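Local coordinates for internalin C2 (Listeria monocytogenes serotype 4b str. F2365, PDB 4FHO), which probably mediates adhesion to or invasion of host cells, presenting a leucine-rich-repeat surface suited to binding other proteins, as in related internalins, at residues Q80-L84 with L98-L103; L120-T126 with Y141-I147; Q146-I150 with N167-L172; L197-L203 with L222-F226; I204-D210 with L225-T231. One frame throughout, in Å; residues are numbered along the deposited sequence. Where two conformers were deposited one is given.

Interaction 1 (Q80-L84 with L98-L103); sequences QITDL and LSGNPL
Gln80 (phi/psi -124/53) opens the first segment, its CA 5.0 Å from the CA of Asn101 and 3.6 Å from Pro102 CD; its CA-CB bond points away, and a water accepts a hydrogen bond from its NE2. Ile81 (-87/132, rotamer m,t) donates the one direct hydrogen bond between the segments, from N to Asn101 OD1 at 2.9 Å and 162°, while Ile81 O sits 3.3 Å from Pro102 CD. To receive it, Asn101 takes chi1 -73° and sends ND2 back 2.9 Å to Leu98 O, across a type II beta turn from Leu98 to Asn101 that has Gly100 at phi 85°; ND2 also bonds Leu76 O of the preceding repeat. This is the asparagine ladder of leucine-rich repeats, in which a buried amide satisfies backbone groups of successive coils where each strand gives way to a loop. At Thr82, whose CA lies 4.9 Å from that of Leu103, CG2 packs 3.9 Å from Pro102 CG, and one water donates to both Thr82 O and Leu103 O at 2.9 Å, a second lying equally close; Pro102 centres an inverse gamma turn. Beyond Asp83, Leu84 (m,t), its CA-CB bond toward the partner, sets CD1 3.8 Å from Leu98 CD1 and CD2 3.8 Å from Leu103 CD2.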
# COMPACT_ATOMS: atom_id res chain seq x y z
N GLN A 80 -1.10 4.97 -14.47
CA GLN A 80 -2.13 6.00 -14.40
C GLN A 80 -3.48 5.35 -14.12
O GLN A 80 -4.46 5.61 -14.80
CB GLN A 80 -2.15 6.83 -15.69
CG GLN A 80 -0.85 7.62 -15.92
CD GLN A 80 0.25 6.78 -16.53
OE1 GLN A 80 0.01 6.03 -17.47
NE2 GLN A 80 1.45 6.86 -15.96
N ILE A 81 -3.53 4.55 -13.06
CA ILE A 81 -4.73 3.79 -12.70
C ILE A 81 -5.58 4.71 -11.83
O ILE A 81 -5.07 5.32 -10.91
CB ILE A 81 -4.35 2.48 -11.95
CG1 ILE A 81 -3.59 1.51 -12.89
CG2 ILE A 81 -5.59 1.78 -11.40
CD1 ILE A 81 -2.80 0.44 -12.18
N THR A 82 -6.88 4.80 -12.14
CA THR A 82 -7.86 5.60 -11.38
C THR A 82 -8.92 4.77 -10.63
O THR A 82 -9.55 5.30 -9.71
CB THR A 82 -8.57 6.59 -12.32
OG1 THR A 82 -9.24 5.88 -13.37
CG2 THR A 82 -7.56 7.55 -12.96
N ASP A 83 -9.13 3.50 -11.01
CA ASP A 83 -10.24 2.66 -10.50
C ASP A 83 -9.68 1.32 -9.98
O ASP A 83 -9.13 0.54 -10.74
CB ASP A 83 -11.26 2.41 -11.62
CG ASP A 83 -12.49 1.60 -11.16
OD1 ASP A 83 -12.73 1.46 -9.94
OD2 ASP A 83 -13.22 1.11 -12.03
N LEU A 84 -9.86 1.08 -8.69
CA LEU A 84 -9.39 -0.14 -8.03
C LEU A 84 -10.48 -1.19 -7.84
O LEU A 84 -10.23 -2.22 -7.23
CB LEU A 84 -8.74 0.23 -6.69
CG LEU A 84 -7.52 1.16 -6.77
CD1 LEU A 84 -6.98 1.44 -5.38
CD2 LEU A 84 -6.42 0.60 -7.68
N LEU A 98 0.97 0.49 -5.36
CA LEU A 98 0.21 1.41 -6.20
C LEU A 98 0.78 2.82 -6.26
O LEU A 98 0.11 3.73 -6.77
CB LEU A 98 -1.24 1.42 -5.72
CG LEU A 98 -2.04 0.14 -5.96
CD1 LEU A 98 -3.38 0.28 -5.27
CD2 LEU A 98 -2.21 -0.12 -7.45
N SER A 99 2.01 2.99 -5.76
CA SER A 99 2.74 4.27 -5.75
C SER A 99 2.69 5.03 -7.10
O SER A 99 2.92 4.44 -8.14
CB SER A 99 4.21 4.01 -5.36
OG SER A 99 5.03 5.15 -5.58
N GLY A 100 2.40 6.33 -7.05
CA GLY A 100 2.37 7.19 -8.24
C GLY A 100 1.07 7.21 -9.05
O GLY A 100 0.94 8.05 -9.94
N ASN A 101 0.12 6.32 -8.76
CA ASN A 101 -1.13 6.25 -9.49
C ASN A 101 -2.10 7.31 -8.98
O ASN A 101 -2.19 7.51 -7.78
CB ASN A 101 -1.80 4.86 -9.37
CG ASN A 101 -1.09 3.80 -10.19
OD1 ASN A 101 -1.30 3.69 -11.40
ND2 ASN A 101 -0.22 3.02 -9.54
N PRO A 102 -2.86 7.96 -9.88
CA PRO A 102 -3.80 9.02 -9.44
C PRO A 102 -5.08 8.43 -8.82
O PRO A 102 -6.16 8.56 -9.39
CB PRO A 102 -4.09 9.75 -10.76
CG PRO A 102 -4.05 8.67 -11.76
CD PRO A 102 -2.89 7.81 -11.34
N LEU A 103 -4.96 7.79 -7.67
CA LEU A 103 -6.08 7.06 -7.04
C LEU A 103 -7.16 7.97 -6.47
O LEU A 103 -8.33 7.70 -6.67
CB LEU A 103 -5.59 6.11 -5.95
CG LEU A 103 -4.53 5.09 -6.34
CD1 LEU A 103 -4.10 4.35 -5.08
CD2 LEU A 103 -5.01 4.13 -7.43
O HOH W 1 2.37 7.71 -12.92
O HOH W 2 -10.08 8.05 -8.93
O HOH W 3 -8.95 4.89 -6.90

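Interaction 2 (L120-T126 with Y141-I147); sequences LTSTQIT and YLDLNQI
The amide of Asn145 organises this contact: ND2 donates to Leu120 O at 2.8 Å (164°) and, within its own segment, to Leu142 O at 3.0 Å, while OD1 accepts from Thr123 N at 2.9 Å and, weakly, from Ile125 N at 3.3 Å. Rotamer m (chi1 -72°) and a CA-CB bond directed toward 120-126 place it there. Main-chain bonds continue on both sides of the amide: Leu120 N to Tyr141 O at 2.9 Å, Ser122 N to Asp143 O at 3.0 Å, and Gln146 N to Ile125 O at 3.0 Å. CA pairs Thr121-Asp143 (4.7 Å), Ser122-Leu144 (4.8 Å) and Thr126-Ile147 (4.4 Å) set the register of two side-by-side coils; Ser122 (55/51), Gln124 (56/34) and Leu144 (66/44) adopt left-handed backbone conformations. Thr123 OG1 donates to Leu120 O at 2.7 Å. One water joins Thr121 OG1 to Asp143 OD2, whose side chains also bond Asp119 and Ser163, respectively; another links Gln124 N with Leu144 O. Inward, Leu120 CD1 meets Leu142 CD2 at 4.0 Å and Ile125 CG1 meets Ile147 CD1 at 4.1 Å; outward, Thr121 CG2 lies 3.8 Å from Leu144 CD1. As a rung of the leucine-rich-repeat asparagine ladder, the carboxamide supplies both donors and an acceptor to turn backbone that has left the beta sheet, so these buried peptide groups are paired without regular strand geometry.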
# COMPACT_ATOMS: atom_id res chain seq x y z
N LEU A 120 1.12 3.29 -0.96
CA LEU A 120 0.23 4.33 -1.48
C LEU A 120 0.93 5.70 -1.60
O LEU A 120 0.27 6.75 -1.60
CB LEU A 120 -1.04 4.41 -0.63
CG LEU A 120 -1.90 3.15 -0.57
CD1 LEU A 120 -2.95 3.33 0.52
CD2 LEU A 120 -2.52 2.81 -1.93
N THR A 121 2.26 5.67 -1.78
CA THR A 121 3.07 6.86 -2.04
C THR A 121 2.57 7.63 -3.27
O THR A 121 2.34 7.03 -4.28
CB THR A 121 4.55 6.48 -2.23
OG1 THR A 121 5.02 5.75 -1.07
CG2 THR A 121 5.41 7.74 -2.47
N SER A 122 2.35 8.94 -3.14
CA SER A 122 1.98 9.82 -4.27
C SER A 122 0.75 9.33 -5.02
O SER A 122 0.81 9.10 -6.22
CB SER A 122 3.17 9.97 -5.25
OG SER A 122 4.32 10.41 -4.58
N THR A 123 -0.32 9.04 -4.27
CA THR A 123 -1.60 8.58 -4.85
C THR A 123 -2.71 9.62 -4.81
O THR A 123 -3.86 9.31 -5.14
CB THR A 123 -2.02 7.22 -4.27
OG1 THR A 123 -2.10 7.29 -2.85
CG2 THR A 123 -0.97 6.15 -4.68
N GLN A 124 -2.35 10.86 -4.46
CA GLN A 124 -3.28 11.98 -4.33
C GLN A 124 -4.42 11.70 -3.35
O GLN A 124 -5.54 12.18 -3.55
CB GLN A 124 -3.86 12.40 -5.70
CG GLN A 124 -2.81 12.69 -6.76
CD GLN A 124 -3.38 13.01 -8.12
OE1 GLN A 124 -4.50 13.50 -8.25
NE2 GLN A 124 -2.62 12.74 -9.14
N ILE A 125 -4.15 10.94 -2.30
CA ILE A 125 -5.15 10.65 -1.26
C ILE A 125 -5.10 11.70 -0.15
O ILE A 125 -4.04 12.30 0.13
CB ILE A 125 -5.09 9.18 -0.74
CG1 ILE A 125 -3.77 8.83 -0.02
CG2 ILE A 125 -5.34 8.21 -1.90
CD1 ILE A 125 -3.71 7.40 0.49
N THR A 126 -6.25 11.96 0.45
CA THR A 126 -6.37 12.83 1.63
C THR A 126 -6.80 12.09 2.89
O THR A 126 -6.72 12.66 3.96
CB THR A 126 -7.36 13.98 1.34
OG1 THR A 126 -8.67 13.45 1.13
CG2 THR A 126 -6.94 14.75 0.07
N TYR A 141 3.29 2.49 3.34
CA TYR A 141 3.82 3.76 2.82
C TYR A 141 2.67 4.69 2.46
O TYR A 141 1.89 4.40 1.55
CB TYR A 141 4.70 3.55 1.59
CG TYR A 141 5.81 2.53 1.69
CD1 TYR A 141 5.57 1.17 1.45
CD2 TYR A 141 7.13 2.92 1.98
CE1 TYR A 141 6.60 0.22 1.51
CE2 TYR A 141 8.17 1.97 2.06
CZ TYR A 141 7.90 0.63 1.82
OH TYR A 141 8.90 -0.30 1.88
N LEU A 142 2.62 5.85 3.12
CA LEU A 142 1.62 6.89 2.85
C LEU A 142 2.23 8.24 2.44
O LEU A 142 1.55 9.25 2.46
CB LEU A 142 0.76 7.05 4.11
CG LEU A 142 -0.15 5.87 4.46
CD1 LEU A 142 -0.92 6.12 5.76
CD2 LEU A 142 -1.14 5.52 3.35
N ASP A 143 3.49 8.22 1.99
CA ASP A 143 4.27 9.45 1.73
C ASP A 143 3.76 10.22 0.54
O ASP A 143 3.23 9.63 -0.38
CB ASP A 143 5.74 9.12 1.44
CG ASP A 143 6.36 8.29 2.53
OD1 ASP A 143 6.82 8.87 3.52
OD2 ASP A 143 6.30 7.06 2.41
N LEU A 144 3.93 11.54 0.57
CA LEU A 144 3.69 12.42 -0.60
C LEU A 144 2.19 12.45 -1.00
O LEU A 144 1.83 12.35 -2.17
CB LEU A 144 4.61 12.05 -1.76
CG LEU A 144 6.13 12.14 -1.48
CD1 LEU A 144 6.97 11.23 -2.39
CD2 LEU A 144 6.53 13.58 -1.64
N ASN A 145 1.33 12.55 0.00
CA ASN A 145 -0.10 12.71 -0.15
C ASN A 145 -0.52 14.00 0.59
O ASN A 145 0.32 14.88 0.81
CB ASN A 145 -0.77 11.42 0.34
CG ASN A 145 -0.55 10.26 -0.62
OD1 ASN A 145 -0.93 10.35 -1.76
ND2 ASN A 145 0.08 9.19 -0.16
N GLN A 146 -1.79 14.15 0.93
CA GLN A 146 -2.26 15.29 1.72
C GLN A 146 -3.10 14.79 2.88
O GLN A 146 -4.20 15.28 3.13
CB GLN A 146 -3.02 16.28 0.82
CG GLN A 146 -2.15 16.83 -0.31
CD GLN A 146 -2.86 17.80 -1.24
OE1 GLN A 146 -3.85 18.44 -0.87
NE2 GLN A 146 -2.34 17.92 -2.45
N ILE A 147 -2.55 13.82 3.61
CA ILE A 147 -3.21 13.16 4.72
C ILE A 147 -2.99 14.00 5.98
O ILE A 147 -1.88 14.46 6.25
CB ILE A 147 -2.66 11.73 4.95
CG1 ILE A 147 -2.97 10.83 3.73
CG2 ILE A 147 -3.25 11.11 6.24
CD1 ILE A 147 -2.07 9.62 3.61
O HOH W 4 7.49 6.37 -0.05
O HOH W 5 -0.16 12.70 -4.00

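Interaction 3 (Q146-I150 with N167-L172); sequences QITNI and NQVNDL
Two consecutive leucine-rich-repeat coils stack here through the loops that follow strands 139-141 and 161-163, joined by backbone bonding, an asparagine rung, water and aliphatic packing. CA atoms of Gln146 and Asn167 lie 4.9 Å apart, those of Thr148 and Val169 4.4 Å, but Ile150 and Leu172 7.3 Å, so the paths diverge along the chain. Near the start, Ile147 N donates to Asn167 OD1 at 3.0 Å (167°), with Asn167 at chi1 -82° and its ND2 bonded to Leu142 O and Ile164 O; Gln168 N donates to Ile147 O at 2.8 Å (157°). A CA-H...O contact follows, Val169 CA to Thr148 O at 3.5 Å. Where the backbones separate, water takes over: one molecule links Thr148 O (2.7 Å) with Asn170 N (3.0 Å), another Ile150 N (2.8 Å) with Asp171 O (2.9 Å). Ile150 (m,t; CA-CB toward the partner) presses CD1 to 3.4 Å from Val169 CG1 and 4.2 Å from Leu172 CD2, while Thr148 CG2 meets Gln168 CB at 3.8 Å on the exposed side. The pattern carries on through the solenoid: Ile147 also touches Val128 of the loop before strand 139-141, and Val169 N reaches Asn189 OD1 in the loop after strand 183-185.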
# COMPACT_ATOMS: atom_id res chain seq x y z
N GLN A 146 -1.79 14.15 0.93
CA GLN A 146 -2.26 15.29 1.72
C GLN A 146 -3.10 14.79 2.88
O GLN A 146 -4.20 15.28 3.13
CB GLN A 146 -3.02 16.28 0.82
CG GLN A 146 -2.15 16.83 -0.31
CD GLN A 146 -2.86 17.80 -1.24
OE1 GLN A 146 -3.85 18.44 -0.87
NE2 GLN A 146 -2.34 17.92 -2.45
N ILE A 147 -2.55 13.82 3.61
CA ILE A 147 -3.21 13.16 4.72
C ILE A 147 -2.99 14.00 5.98
O ILE A 147 -1.88 14.46 6.25
CB ILE A 147 -2.66 11.73 4.95
CG1 ILE A 147 -2.97 10.83 3.73
CG2 ILE A 147 -3.25 11.11 6.24
CD1 ILE A 147 -2.07 9.62 3.61
N THR A 148 -4.07 14.20 6.73
CA THR A 148 -4.06 14.91 8.00
C THR A 148 -4.26 13.95 9.17
O THR A 148 -3.46 13.94 10.08
CB THR A 148 -5.14 16.03 8.00
OG1 THR A 148 -6.42 15.48 7.67
CG2 THR A 148 -4.81 17.08 6.96
N ASN A 149 -5.30 13.12 9.10
CA ASN A 149 -5.75 12.30 10.23
C ASN A 149 -5.20 10.86 10.15
O ASN A 149 -5.41 10.19 9.16
CB ASN A 149 -7.29 12.29 10.24
CG ASN A 149 -7.89 11.74 11.53
OD1 ASN A 149 -7.20 11.50 12.52
ND2 ASN A 149 -9.20 11.56 11.52
N ILE A 150 -4.51 10.42 11.22
CA ILE A 150 -3.96 9.05 11.35
C ILE A 150 -4.88 8.15 12.21
O ILE A 150 -4.59 6.97 12.41
CB ILE A 150 -2.54 9.08 11.95
CG1 ILE A 150 -1.58 9.93 11.11
CG2 ILE A 150 -1.90 7.70 12.01
CD1 ILE A 150 -0.17 9.86 11.66
N ASN A 167 3.19 14.90 4.32
CA ASN A 167 1.75 14.96 4.49
C ASN A 167 1.44 16.22 5.34
O ASN A 167 2.27 17.12 5.39
CB ASN A 167 1.26 13.62 5.08
CG ASN A 167 1.08 12.56 4.03
OD1 ASN A 167 0.17 12.65 3.23
ND2 ASN A 167 1.94 11.54 4.02
N GLN A 168 0.28 16.28 5.99
CA GLN A 168 -0.11 17.39 6.85
C GLN A 168 -0.50 16.87 8.25
O GLN A 168 -1.39 17.42 8.88
CB GLN A 168 -1.27 18.15 6.20
CG GLN A 168 -0.99 18.71 4.80
CD GLN A 168 -1.13 20.22 4.72
OE1 GLN A 168 -0.25 20.97 5.15
NE2 GLN A 168 -2.26 20.68 4.16
N VAL A 169 0.18 15.82 8.71
CA VAL A 169 -0.14 15.15 9.97
C VAL A 169 0.28 16.06 11.12
O VAL A 169 1.39 16.58 11.11
CB VAL A 169 0.59 13.79 10.09
CG1 VAL A 169 0.43 13.18 11.47
CG2 VAL A 169 0.09 12.82 9.04
N ASN A 170 -0.62 16.27 12.09
CA ASN A 170 -0.34 17.07 13.31
C ASN A 170 -0.48 16.36 14.65
O ASN A 170 -0.23 16.97 15.69
CB ASN A 170 -1.16 18.39 13.30
CG ASN A 170 -2.64 18.18 13.56
OD1 ASN A 170 -3.45 18.20 12.65
ND2 ASN A 170 -3.00 18.02 14.83
N ASP A 171 -0.89 15.09 14.63
CA ASP A 171 -1.20 14.34 15.84
C ASP A 171 -0.70 12.90 15.66
O ASP A 171 -1.17 12.21 14.77
CB ASP A 171 -2.73 14.40 16.08
CG ASP A 171 -3.14 14.01 17.49
OD1 ASP A 171 -2.35 13.42 18.26
OD2 ASP A 171 -4.30 14.32 17.84
N LEU A 172 0.25 12.48 16.49
CA LEU A 172 0.76 11.10 16.48
C LEU A 172 0.10 10.18 17.51
O LEU A 172 0.48 9.01 17.64
CB LEU A 172 2.28 11.10 16.65
CG LEU A 172 3.13 11.79 15.57
CD1 LEU A 172 4.60 11.67 15.93
CD2 LEU A 172 2.87 11.22 14.18
O HOH W 6 -3.01 14.54 12.67
O HOH W 7 -3.74 11.79 13.49

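Interaction 4 (L197-L203 with L222-F226); sequences LASLPNL and LSNLF
Two backbone loops leading from the convex side of a leucine-rich-repeat solenoid into strands 205-207 and 227-229 meet here. Segment 197-203 leaves a short 3-10 turn at Leu197-Ala198, where Leu200 N bonds Leu197 O at 3.0 Å, and enters a type I beta turn from Leu200 to Leu203, with Pro201 at -71/-20 and Asn202 at -92/5. Segment 222-226 is irregular: Leu222 (-71/113), Ser223 (-97/-9), Asn224 (-100/12), Leu225 (-79/119). Facing CA pairs are Pro201-Leu222 at 5.6 Å, Asn202-Asn224 at 6.0 Å and Leu203-Leu225 at 5.7 Å. Leu222 (m,t) is the main plug: its CD2 sits 3.2 Å from Leu200 O, 3.8 Å from Ala198 O and 4.0 Å from Pro201 CA, while its CD1 lies 3.6 Å from Leu197 O and 4.0 Å from Leu203 CD1. Leu225, with chi1 -150° and chi2 47°, brings CD1 to 4.1 Å from Leu203 CB, and its CA makes a CA-H...O contact of 3.4 Å with Leu203 O. Asn202 is held by Ser179 in the preceding repeat through its ND2. The equivalent asparagine one repeat later, Asn224 (chi1 -58°), directs its CA-CB bond toward the first segment, and its ND2 donates to Pro201 O at 3.0 Å and 153°.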
# COMPACT_ATOMS: atom_id res chain seq x y z
N LEU A 197 5.29 8.56 21.04
CA LEU A 197 6.40 7.68 20.68
C LEU A 197 7.06 7.00 21.88
O LEU A 197 7.70 5.97 21.71
CB LEU A 197 7.44 8.43 19.82
CG LEU A 197 6.95 9.17 18.55
CD1 LEU A 197 8.13 9.64 17.70
CD2 LEU A 197 5.98 8.36 17.69
N ALA A 198 6.87 7.54 23.09
CA ALA A 198 7.40 6.92 24.34
C ALA A 198 6.86 5.51 24.65
O ALA A 198 7.55 4.73 25.31
CB ALA A 198 7.14 7.83 25.54
N SER A 199 5.65 5.19 24.17
CA SER A 199 5.06 3.85 24.29
C SER A 199 5.37 2.92 23.09
O SER A 199 4.74 1.87 22.96
CB SER A 199 3.54 3.96 24.53
OG SER A 199 2.88 4.50 23.41
N LEU A 200 6.33 3.31 22.23
CA LEU A 200 6.79 2.49 21.10
C LEU A 200 8.23 2.03 21.38
O LEU A 200 9.19 2.66 20.90
CB LEU A 200 6.68 3.29 19.79
CG LEU A 200 5.29 3.85 19.46
CD1 LEU A 200 5.31 4.62 18.15
CD2 LEU A 200 4.23 2.75 19.40
N PRO A 201 8.40 0.95 22.18
CA PRO A 201 9.75 0.57 22.65
C PRO A 201 10.73 -0.01 21.61
O PRO A 201 11.94 0.01 21.83
CB PRO A 201 9.46 -0.46 23.75
CG PRO A 201 8.17 -1.07 23.35
CD PRO A 201 7.37 0.08 22.79
N ASN A 202 10.21 -0.51 20.48
CA ASN A 202 11.04 -1.17 19.47
C ASN A 202 11.55 -0.23 18.37
O ASN A 202 12.21 -0.71 17.45
CB ASN A 202 10.30 -2.38 18.90
CG ASN A 202 9.95 -3.40 19.98
OD1 ASN A 202 10.83 -4.05 20.53
ND2 ASN A 202 8.66 -3.52 20.30
N LEU A 203 11.28 1.09 18.48
CA LEU A 203 11.70 2.07 17.47
C LEU A 203 13.22 2.09 17.32
O LEU A 203 13.96 2.26 18.31
CB LEU A 203 11.19 3.49 17.77
CG LEU A 203 9.75 3.85 17.45
CD1 LEU A 203 9.44 5.22 18.03
CD2 LEU A 203 9.52 3.85 15.94
N LEU A 222 13.62 5.30 25.10
CA LEU A 222 13.63 4.33 24.00
C LEU A 222 15.06 3.83 23.79
O LEU A 222 15.94 4.60 23.40
CB LEU A 222 13.10 4.96 22.72
CG LEU A 222 11.66 5.48 22.76
CD1 LEU A 222 11.32 6.07 21.41
CD2 LEU A 222 10.66 4.40 23.16
N SER A 223 15.28 2.55 24.09
CA SER A 223 16.62 1.97 24.20
C SER A 223 17.13 1.24 22.94
O SER A 223 18.29 0.89 22.91
CB SER A 223 16.71 1.03 25.41
OG SER A 223 15.86 -0.10 25.27
N ASN A 224 16.27 1.03 21.93
CA ASN A 224 16.69 0.42 20.65
C ASN A 224 16.94 1.43 19.51
O ASN A 224 17.16 1.04 18.38
CB ASN A 224 15.66 -0.64 20.22
CG ASN A 224 15.47 -1.73 21.25
OD1 ASN A 224 16.40 -2.45 21.58
ND2 ASN A 224 14.25 -1.84 21.77
N LEU A 225 16.99 2.72 19.85
CA LEU A 225 16.96 3.81 18.89
C LEU A 225 18.36 3.95 18.28
O LEU A 225 19.32 4.16 19.01
CB LEU A 225 16.52 5.10 19.62
CG LEU A 225 15.76 6.26 19.00
CD1 LEU A 225 14.58 5.80 18.17
CD2 LEU A 225 15.31 7.19 20.12
N PHE A 226 18.47 3.77 16.96
CA PHE A 226 19.72 4.05 16.23
C PHE A 226 19.80 5.51 15.79
O PHE A 226 20.88 6.08 15.87
CB PHE A 226 19.93 3.12 15.03
CG PHE A 226 21.22 3.39 14.28
CD1 PHE A 226 22.45 2.98 14.81
CD2 PHE A 226 21.20 4.13 13.09
CE1 PHE A 226 23.64 3.25 14.15
CE2 PHE A 226 22.40 4.41 12.42
CZ PHE A 226 23.61 3.97 12.95

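Interaction 5 (I204-D210 with L225-T231); sequences IEVHLKD and LFIVTLT
Val206 anchors the apolar side of this strand pair, its CG2 3.7 Å from Leu225 CD1 and its CB 4.3 Å from Val228 CG2; both valines are in the t rotamer. Along the same side Leu208 CB packs 3.9 Å from Leu230 CD2. The backbones form a parallel ladder: the axes of strands 205-207 and 227-229 approach to 4.8 Å at 3°, with bridges Glu205-Ile227, Val206-Val228 and His207-Thr229 at CA separations of 5.1, 4.7 and 4.9 Å. Ile204 O accepts from Phe226 N (2.7 Å) and Ile227 N (3.2 Å), Val206 N donates to Ile227 O (2.9 Å), Thr229 N to Val206 O (3.0 Å), and Leu208 N to Thr229 O (2.9 Å), with a weak second bond from Leu208 N to Thr229 OG1 (3.4 Å). The other face carries Glu205, His207, Ile227 and Thr229: Glu205 CG lies 4.2 Å from Ile227 CG2, and Thr229 OG1 3.7 Å from His207 CB. At the far edge Asp210 N donates to Thr231 OG1 at 2.8 Å, and a water accepts from Thr231 N and lies 2.9 Å from Leu208 O. Such a parallel pair is one step of the strand layer lining the concave face of a leucine-rich-repeat solenoid. Strand 205-207 continues it to strand 183-185, where Glu205 forms a salt bridge with Arg185, whereas strand 227-229 is the sheet's C-terminal edge strand within this chain, which ends just beyond at Thr231.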
# COMPACT_ATOMS: atom_id res chain seq x y z
N ILE A 204 13.67 1.84 16.09
CA ILE A 204 15.06 1.89 15.69
C ILE A 204 15.37 3.21 14.95
O ILE A 204 16.39 3.85 15.22
CB ILE A 204 15.44 0.68 14.79
CG1 ILE A 204 15.09 -0.65 15.48
CG2 ILE A 204 16.93 0.72 14.45
CD1 ILE A 204 15.45 -1.88 14.66
N GLU A 205 14.49 3.60 14.04
CA GLU A 205 14.71 4.73 13.12
C GLU A 205 13.48 5.62 13.17
O GLU A 205 12.37 5.16 12.87
CB GLU A 205 14.95 4.19 11.71
CG GLU A 205 15.00 5.22 10.58
CD GLU A 205 15.41 4.60 9.25
OE1 GLU A 205 16.56 4.14 9.15
OE2 GLU A 205 14.59 4.59 8.30
N VAL A 206 13.67 6.88 13.58
CA VAL A 206 12.61 7.88 13.64
C VAL A 206 13.05 9.08 12.82
O VAL A 206 14.02 9.73 13.15
CB VAL A 206 12.27 8.27 15.08
CG1 VAL A 206 11.04 9.18 15.11
CG2 VAL A 206 11.99 7.03 15.91
N HIS A 207 12.36 9.37 11.72
CA HIS A 207 12.69 10.52 10.87
C HIS A 207 11.64 11.57 11.10
O HIS A 207 10.46 11.38 10.74
CB HIS A 207 12.81 10.12 9.40
CG HIS A 207 14.07 9.37 9.03
ND1 HIS A 207 14.39 9.09 7.75
CD2 HIS A 207 15.09 8.85 9.80
CE1 HIS A 207 15.55 8.43 7.71
NE2 HIS A 207 15.98 8.29 8.97
N LEU A 208 12.04 12.70 11.69
CA LEU A 208 11.13 13.81 12.04
C LEU A 208 11.65 15.18 11.57
O LEU A 208 11.35 16.18 12.19
CB LEU A 208 10.87 13.80 13.55
CG LEU A 208 10.06 12.62 14.12
CD1 LEU A 208 10.20 12.57 15.63
CD2 LEU A 208 8.60 12.66 13.75
N LYS A 209 12.35 15.23 10.43
CA LYS A 209 12.86 16.50 9.87
C LYS A 209 11.69 17.40 9.43
O LYS A 209 10.65 16.90 9.12
CB LYS A 209 13.77 16.27 8.65
CG LYS A 209 15.03 15.47 8.97
CD LYS A 209 15.86 15.14 7.74
CE LYS A 209 16.47 16.36 7.10
NZ LYS A 209 17.71 16.03 6.34
N ASP A 210 11.90 18.72 9.44
CA ASP A 210 10.90 19.72 8.99
C ASP A 210 9.53 19.52 9.65
O ASP A 210 8.49 19.51 9.00
CB ASP A 210 10.81 19.76 7.45
CG ASP A 210 12.04 20.39 6.82
OD1 ASP A 210 12.05 21.63 6.67
OD2 ASP A 210 12.98 19.65 6.47
N LEU A 225 16.99 2.72 19.85
CA LEU A 225 16.96 3.81 18.89
C LEU A 225 18.36 3.95 18.28
O LEU A 225 19.32 4.16 19.01
CB LEU A 225 16.52 5.10 19.62
CG LEU A 225 15.76 6.26 19.00
CD1 LEU A 225 14.58 5.80 18.17
CD2 LEU A 225 15.31 7.19 20.12
N PHE A 226 18.47 3.77 16.96
CA PHE A 226 19.72 4.05 16.23
C PHE A 226 19.80 5.51 15.79
O PHE A 226 20.88 6.08 15.87
CB PHE A 226 19.93 3.12 15.03
CG PHE A 226 21.22 3.39 14.28
CD1 PHE A 226 22.45 2.98 14.81
CD2 PHE A 226 21.20 4.13 13.09
CE1 PHE A 226 23.64 3.25 14.15
CE2 PHE A 226 22.40 4.41 12.42
CZ PHE A 226 23.61 3.97 12.95
N ILE A 227 18.70 6.09 15.31
CA ILE A 227 18.69 7.48 14.82
C ILE A 227 17.33 8.16 14.93
O ILE A 227 16.29 7.55 14.63
CB ILE A 227 19.27 7.59 13.38
CG1 ILE A 227 19.60 9.04 13.01
CG2 ILE A 227 18.36 6.92 12.36
CD1 ILE A 227 20.24 9.19 11.64
N VAL A 228 17.35 9.40 15.40
CA VAL A 228 16.24 10.34 15.28
C VAL A 228 16.77 11.52 14.50
O VAL A 228 17.86 12.00 14.82
CB VAL A 228 15.75 10.85 16.64
CG1 VAL A 228 14.53 11.73 16.44
CG2 VAL A 228 15.43 9.69 17.57
N THR A 229 16.03 11.99 13.50
CA THR A 229 16.43 13.16 12.72
C THR A 229 15.45 14.30 12.94
O THR A 229 14.25 14.07 13.06
CB THR A 229 16.57 12.84 11.22
OG1 THR A 229 15.31 12.44 10.71
CG2 THR A 229 17.59 11.69 11.02
N LEU A 230 15.98 15.52 13.00
CA LEU A 230 15.19 16.76 13.08
C LEU A 230 15.81 17.83 12.19
O LEU A 230 16.90 17.64 11.67
CB LEU A 230 15.17 17.28 14.52
CG LEU A 230 14.52 16.44 15.62
CD1 LEU A 230 14.89 16.99 17.00
CD2 LEU A 230 13.01 16.39 15.47
N THR A 231 15.09 18.93 12.01
CA THR A 231 15.67 20.22 11.59
C THR A 231 15.14 21.37 12.47
O THR A 231 14.31 21.16 13.35
CB THR A 231 15.36 20.54 10.12
OG1 THR A 231 13.94 20.51 9.93
CG2 THR A 231 16.03 19.54 9.20
OXT THR A 231 15.53 22.53 12.34
O HOH W 8 12.22 18.93 12.53

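How the interactions relate
All five contacts join successive coils of one solenoid, at different levels of the repeat. Interactions 1, 2 and 3 follow the loops after the strands, with centres 11 Å apart from 1 to 2 and again from 2 to 3. Gly100 N lies 2.9 Å from Thr121 O, a probable hydrogen bond between the first two; interactions 2 and 3 share Gln146 and Ile147, and Leu142 O lies 2.8 Å from Asn167 ND2. Interactions 4 and 5 share Leu225 and Phe226 at the C-terminal end, where Leu197 CD1 packs 3.9 Å from Val206 CG1. Leu172 CD1 to Leu197 CD2, 4.0 Å, connects interactions 3 and 4, whereas interactions 1 and 4 have centres about 34 Å apart.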